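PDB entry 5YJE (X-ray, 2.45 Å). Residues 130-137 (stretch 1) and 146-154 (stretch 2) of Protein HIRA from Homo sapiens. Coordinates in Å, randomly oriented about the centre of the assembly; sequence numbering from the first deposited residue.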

ATOM      1  N   LEU B 130      -8.155  16.255  -4.693  1.00 38.45           N
ATOM      2  CA  LEU B 130      -8.321  17.007  -3.461  1.00 35.80           C
ATOM      3  C   LEU B 130      -7.115  16.765  -2.570  1.00 46.84           C
ATOM      4  O   LEU B 130      -6.833  15.617  -2.198  1.00 48.51           O
ATOM      5  CB  LEU B 130      -9.591  16.593  -2.735  1.00 40.10           C
ATOM      6  CG  LEU B 130      -9.869  17.480  -1.515  1.00 42.90           C
ATOM      7  CD1 LEU B 130     -10.137  18.918  -1.945  1.00 42.44           C
ATOM      8  CD2 LEU B 130     -11.015  16.925  -0.647  1.00 47.50           C
ATOM      9  N   LEU B 131      -6.403  17.819  -2.250  1.00 47.44           N
ATOM     10  CA  LEU B 131      -5.247  17.711  -1.379  1.00 42.24           C
ATOM     11  C   LEU B 131      -5.696  17.826   0.066  1.00 41.17           C
ATOM     12  O   LEU B 131      -6.703  18.477   0.359  1.00 39.00           O
ATOM     13  CB  LEU B 131      -4.241  18.813  -1.685  1.00 47.50           C
ATOM     14  CG  LEU B 131      -3.564  18.847  -3.056  1.00 50.90           C
ATOM     15  CD1 LEU B 131      -2.802  20.186  -3.245  1.00 46.89           C
ATOM     16  CD2 LEU B 131      -2.629  17.650  -3.222  1.00 44.71           C
ATOM     17  N   PRO B 132      -4.977  17.184   0.989  1.00 51.41           N
ATOM     18  CA  PRO B 132      -5.397  17.233   2.404  1.00 51.33           C
ATOM     19  C   PRO B 132      -5.278  18.619   3.032  1.00 48.66           C
ATOM     20  O   PRO B 132      -5.929  18.876   4.053  1.00 51.63           O
ATOM     21  CB  PRO B 132      -4.467  16.222   3.081  1.00 45.68           C
ATOM     22  CG  PRO B 132      -3.254  16.144   2.156  1.00 51.93           C
ATOM     23  CD  PRO B 132      -3.834  16.278   0.775  1.00 56.09           C
ATOM     24  N   SER B 133      -4.484  19.510   2.450  1.00 47.43           N
ATOM     25  CA  SER B 133      -4.348  20.882   2.919  1.00 46.65           C
ATOM     26  C   SER B 133      -3.877  21.715   1.735  1.00 43.76           C
ATOM     27  O   SER B 133      -3.576  21.157   0.670  1.00 42.37           O
ATOM     28  CB  SER B 133      -3.370  20.970   4.119  1.00 46.70           C
ATOM     29  OG  SER B 133      -2.031  20.771   3.748  1.00 44.15           O
ATOM     30  N   PRO B 134      -3.832  23.056   1.863  1.00 42.97           N
ATOM     31  CA  PRO B 134      -3.470  23.878   0.691  1.00 39.04           C
ATOM     32  C   PRO B 134      -2.061  23.592   0.202  1.00 41.56           C
ATOM     33  O   PRO B 134      -1.168  23.213   0.968  1.00 47.14           O
ATOM     34  CB  PRO B 134      -3.595  25.326   1.192  1.00 37.97           C
ATOM     35  CG  PRO B 134      -4.551  25.258   2.334  1.00 41.22           C
ATOM     36  CD  PRO B 134      -4.289  23.892   2.990  1.00 39.99           C
ATOM     37  N   ILE B 135      -1.885  23.753  -1.107  1.00 39.62           N
ATOM     38  CA  ILE B 135      -0.581  23.580  -1.724  1.00 39.56           C
ATOM     39  C   ILE B 135       0.429  24.572  -1.139  1.00 43.30           C
ATOM     40  O   ILE B 135       0.082  25.682  -0.701  1.00 44.40           O
ATOM     41  CB  ILE B 135      -0.684  23.763  -3.250  1.00 37.31           C
ATOM     42  CG1 ILE B 135       0.598  23.282  -3.946  1.00 35.45           C
ATOM     43  CG2 ILE B 135      -1.054  25.276  -3.605  1.00 40.83           C
ATOM     44  CD1 ILE B 135       0.877  21.792  -3.778  1.00 38.76           C
ATOM     45  N   SER B 136       1.693  24.158  -1.132  1.00 37.44           N
ATOM     46  CA  SER B 136       2.822  25.055  -0.926  1.00 42.90           C
ATOM     47  C   SER B 136       3.728  25.074  -2.150  1.00 40.28           C
ATOM     48  O   SER B 136       3.925  26.134  -2.737  1.00 42.66           O
ATOM     49  CB  SER B 136       3.611  24.661   0.345  1.00 42.67           C
ATOM     50  OG  SER B 136       4.594  25.646   0.661  1.00 40.16           O
ATOM     51  N   THR B 137       4.240  23.927  -2.587  1.00 39.17           N
ATOM     52  CA  THR B 137       5.039  23.861  -3.797  1.00 38.81           C
ATOM     53  C   THR B 137       4.711  22.609  -4.601  1.00 39.24           C
ATOM     54  O   THR B 137       4.248  21.596  -4.070  1.00 36.34           O
ATOM     55  CB  THR B 137       6.564  23.868  -3.497  1.00 42.01           C
ATOM     56  OG1 THR B 137       6.883  22.791  -2.596  1.00 43.61           O
ATOM     57  CG2 THR B 137       7.016  25.231  -2.925  1.00 33.05           C
TER
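Stretch 2 (146-154) MALTAAATL

Stretch 2 enters as a strand, M146 to T149, breaks into a turn, and sets out again as a strand at T153. Stretch 1 approaches through a loop, L131 to P134, and continues as a strand from I135 through T137. The two strands pair in antiparallel fashion but cross obliquely: their N-to-C directions make an angle of 117°, and their axes approach to 4.6 Å. I135 lies against T149 as a non-hydrogen-bonded pair, with 4.4 Å between CA of I135 and CA of T149, whereas T137 and L148 form a hydrogen-bonded pair whose CA atoms, T137 CA and L148 CA, are 5.3 Å apart.

Two residues are thus advanced on stretch 1 for one on stretch 2, which defines a beta bulge. S136 is the extra residue, and its phi/psi of -118/-57 departs from the extended values of its neighbours. The carbonyl of L148 accepts from two consecutive amides, S136 N (2.8 Å to L148 O) and T137 N (3.2 Å to L148 O). In return L148 N donates to T137 O at 3.0 Å, with a nearly straight angle of 174°. Before the bulge, A150 N donates to P134 O at 2.8 Å. Proline has no backbone N-H to offer, but its carbonyl is free to accept, so P134 can still hold the end of the ladder.

Beyond T149 the chain reverses in a type I beta turn from T149 to A152, closed by A152 N donating to T149 O at 2.7 Å. A second bond, from T149 N to T153 O at 2.9 Å, ties the two arms together. A152 adopts a left-handed conformation, phi/psi 68/43, less usual for a residue with a CB, and makes no contact with stretch 1.

The side chain of S133 caters to the turn through a hydrogen bond. Its CB points toward stretch 2, and OG accepts from A151 N at 3.2 Å; a short, polar side chain can thereby satisfy an amide at the bend. The same OG lies 3.0 Å from CB of T149, a tight contact, and 3.4 Å from CB of A151, whose side chain is no more than that methyl. T149 is buried, and its hydroxyl finds a partner within its own stretch: OG1 of T149 and OG1 of T153 share a very short hydrogen bond of 2.4 Å. P132 rests its ring nearby, CG lying 4.0 Å from OG1 of T153.

Apolar contacts complete the fit. CB of A147 receives CD1 of I135 at 3.8 Å and CD2 of L131 at 4.1 Å, so a small residue accommodates two larger ones. I135 points its CB away from stretch 2, yet its long side chain brings CD1 back. P134 CD meets A150 CB at 4.3 Å. T137 and L148 extend to the same face of the sheet, where OG1 of T137 comes within 3.6 Å of CB of L148.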

ATOM      1  N   MET B 146       4.843  15.910  -7.646  1.00 41.03           N
ATOM      2  CA  MET B 146       5.051  15.969  -6.210  1.00 40.21           C
ATOM      3  C   MET B 146       4.383  17.227  -5.670  1.00 37.95           C
ATOM      4  O   MET B 146       4.613  18.322  -6.178  1.00 38.44           O
ATOM      5  CB  MET B 146       6.546  15.954  -5.875  1.00 38.11           C
ATOM      6  CG  MET B 146       6.834  16.053  -4.387  1.00 43.78           C
ATOM      7  SD  MET B 146       8.576  15.818  -3.917  1.00 46.54           S
ATOM      8  CE  MET B 146       9.415  17.239  -4.547  1.00 39.00           C
ATOM      9  N   ALA B 147       3.556  17.068  -4.648  1.00 40.36           N
ATOM     10  CA  ALA B 147       2.926  18.186  -3.968  1.00 40.31           C
ATOM     11  C   ALA B 147       3.371  18.210  -2.507  1.00 42.81           C
ATOM     12  O   ALA B 147       3.262  17.197  -1.801  1.00 39.41           O
ATOM     13  CB  ALA B 147       1.402  18.087  -4.072  1.00 34.82           C
ATOM     14  N   LEU B 148       3.882  19.360  -2.068  1.00 36.78           N
ATOM     15  CA  LEU B 148       4.179  19.638  -0.663  1.00 39.60           C
ATOM     16  C   LEU B 148       3.134  20.618  -0.141  1.00 40.15           C
ATOM     17  O   LEU B 148       2.995  21.721  -0.683  1.00 41.12           O
ATOM     18  CB  LEU B 148       5.584  20.234  -0.498  1.00 38.69           C
ATOM     19  CG  LEU B 148       6.812  19.380  -0.140  1.00 48.33           C
ATOM     20  CD1 LEU B 148       7.306  18.539  -1.300  1.00 51.22           C
ATOM     21  CD2 LEU B 148       7.932  20.278   0.327  1.00 52.03           C
ATOM     22  N   THR B 149       2.422  20.236   0.910  1.00 39.77           N
ATOM     23  CA  THR B 149       1.283  21.004   1.386  1.00 45.02           C
ATOM     24  C   THR B 149       1.635  21.846   2.614  1.00 43.88           C
ATOM     25  O   THR B 149       2.668  21.666   3.266  1.00 44.90           O
ATOM     26  CB  THR B 149       0.094  20.084   1.702  1.00 45.08           C
ATOM     27  OG1 THR B 149       0.428  19.207   2.789  1.00 47.92           O
ATOM     28  CG2 THR B 149      -0.300  19.265   0.482  1.00 40.55           C
ATOM     29  N   ALA B 150       0.743  22.798   2.916  1.00 44.09           N
ATOM     30  CA  ALA B 150       0.947  23.671   4.071  1.00 45.31           C
ATOM     31  C   ALA B 150       1.139  22.870   5.345  1.00 43.78           C
ATOM     32  O   ALA B 150       1.954  23.233   6.194  1.00 43.23           O
ATOM     33  CB  ALA B 150      -0.232  24.630   4.256  1.00 37.05           C
ATOM     34  N   ALA B 151       0.394  21.784   5.498  1.00 45.51           N
ATOM     35  CA  ALA B 151       0.537  20.960   6.681  1.00 44.37           C
ATOM     36  C   ALA B 151       1.895  20.244   6.727  1.00 48.15           C
ATOM     37  O   ALA B 151       2.178  19.555   7.712  1.00 45.91           O
ATOM     38  CB  ALA B 151      -0.633  19.975   6.748  1.00 31.57           C
ATOM     39  N   ALA B 152       2.721  20.421   5.691  1.00 42.56           N
ATOM     40  CA  ALA B 152       4.009  19.760   5.551  1.00 44.96           C
ATOM     41  C   ALA B 152       3.857  18.252   5.318  1.00 45.36           C
ATOM     42  O   ALA B 152       4.590  17.439   5.884  1.00 50.18           O
ATOM     43  CB  ALA B 152       4.916  20.053   6.747  1.00 50.70           C
ATOM     44  N   THR B 153       2.908  17.876   4.474  1.00 46.38           N
ATOM     45  CA  THR B 153       2.860  16.543   3.895  1.00 45.93           C
ATOM     46  C   THR B 153       3.371  16.582   2.460  1.00 43.06           C
ATOM     47  O   THR B 153       3.331  17.612   1.780  1.00 39.71           O
ATOM     48  CB  THR B 153       1.439  15.964   3.910  1.00 46.16           C
ATOM     49  OG1 THR B 153       0.595  16.791   3.106  1.00 50.93           O
ATOM     50  CG2 THR B 153       0.890  15.892   5.322  1.00 42.98           C
ATOM     51  N   LEU B 154       3.828  15.428   2.000  1.00 41.16           N
ATOM     52  CA  LEU B 154       4.474  15.294   0.708  1.00 41.56           C
ATOM     53  C   LEU B 154       3.789  14.156  -0.025  1.00 43.54           C
ATOM     54  O   LEU B 154       3.557  13.090   0.563  1.00 45.42           O
ATOM     55  CB  LEU B 154       5.979  15.002   0.894  1.00 45.07           C
ATOM     56  CG  LEU B 154       6.916  14.958  -0.324  1.00 47.67           C
ATOM     57  CD1 LEU B 154       8.354  15.135   0.160  1.00 54.70           C
ATOM     58  CD2 LEU B 154       6.810  13.698  -1.147  1.00 46.40           C
TER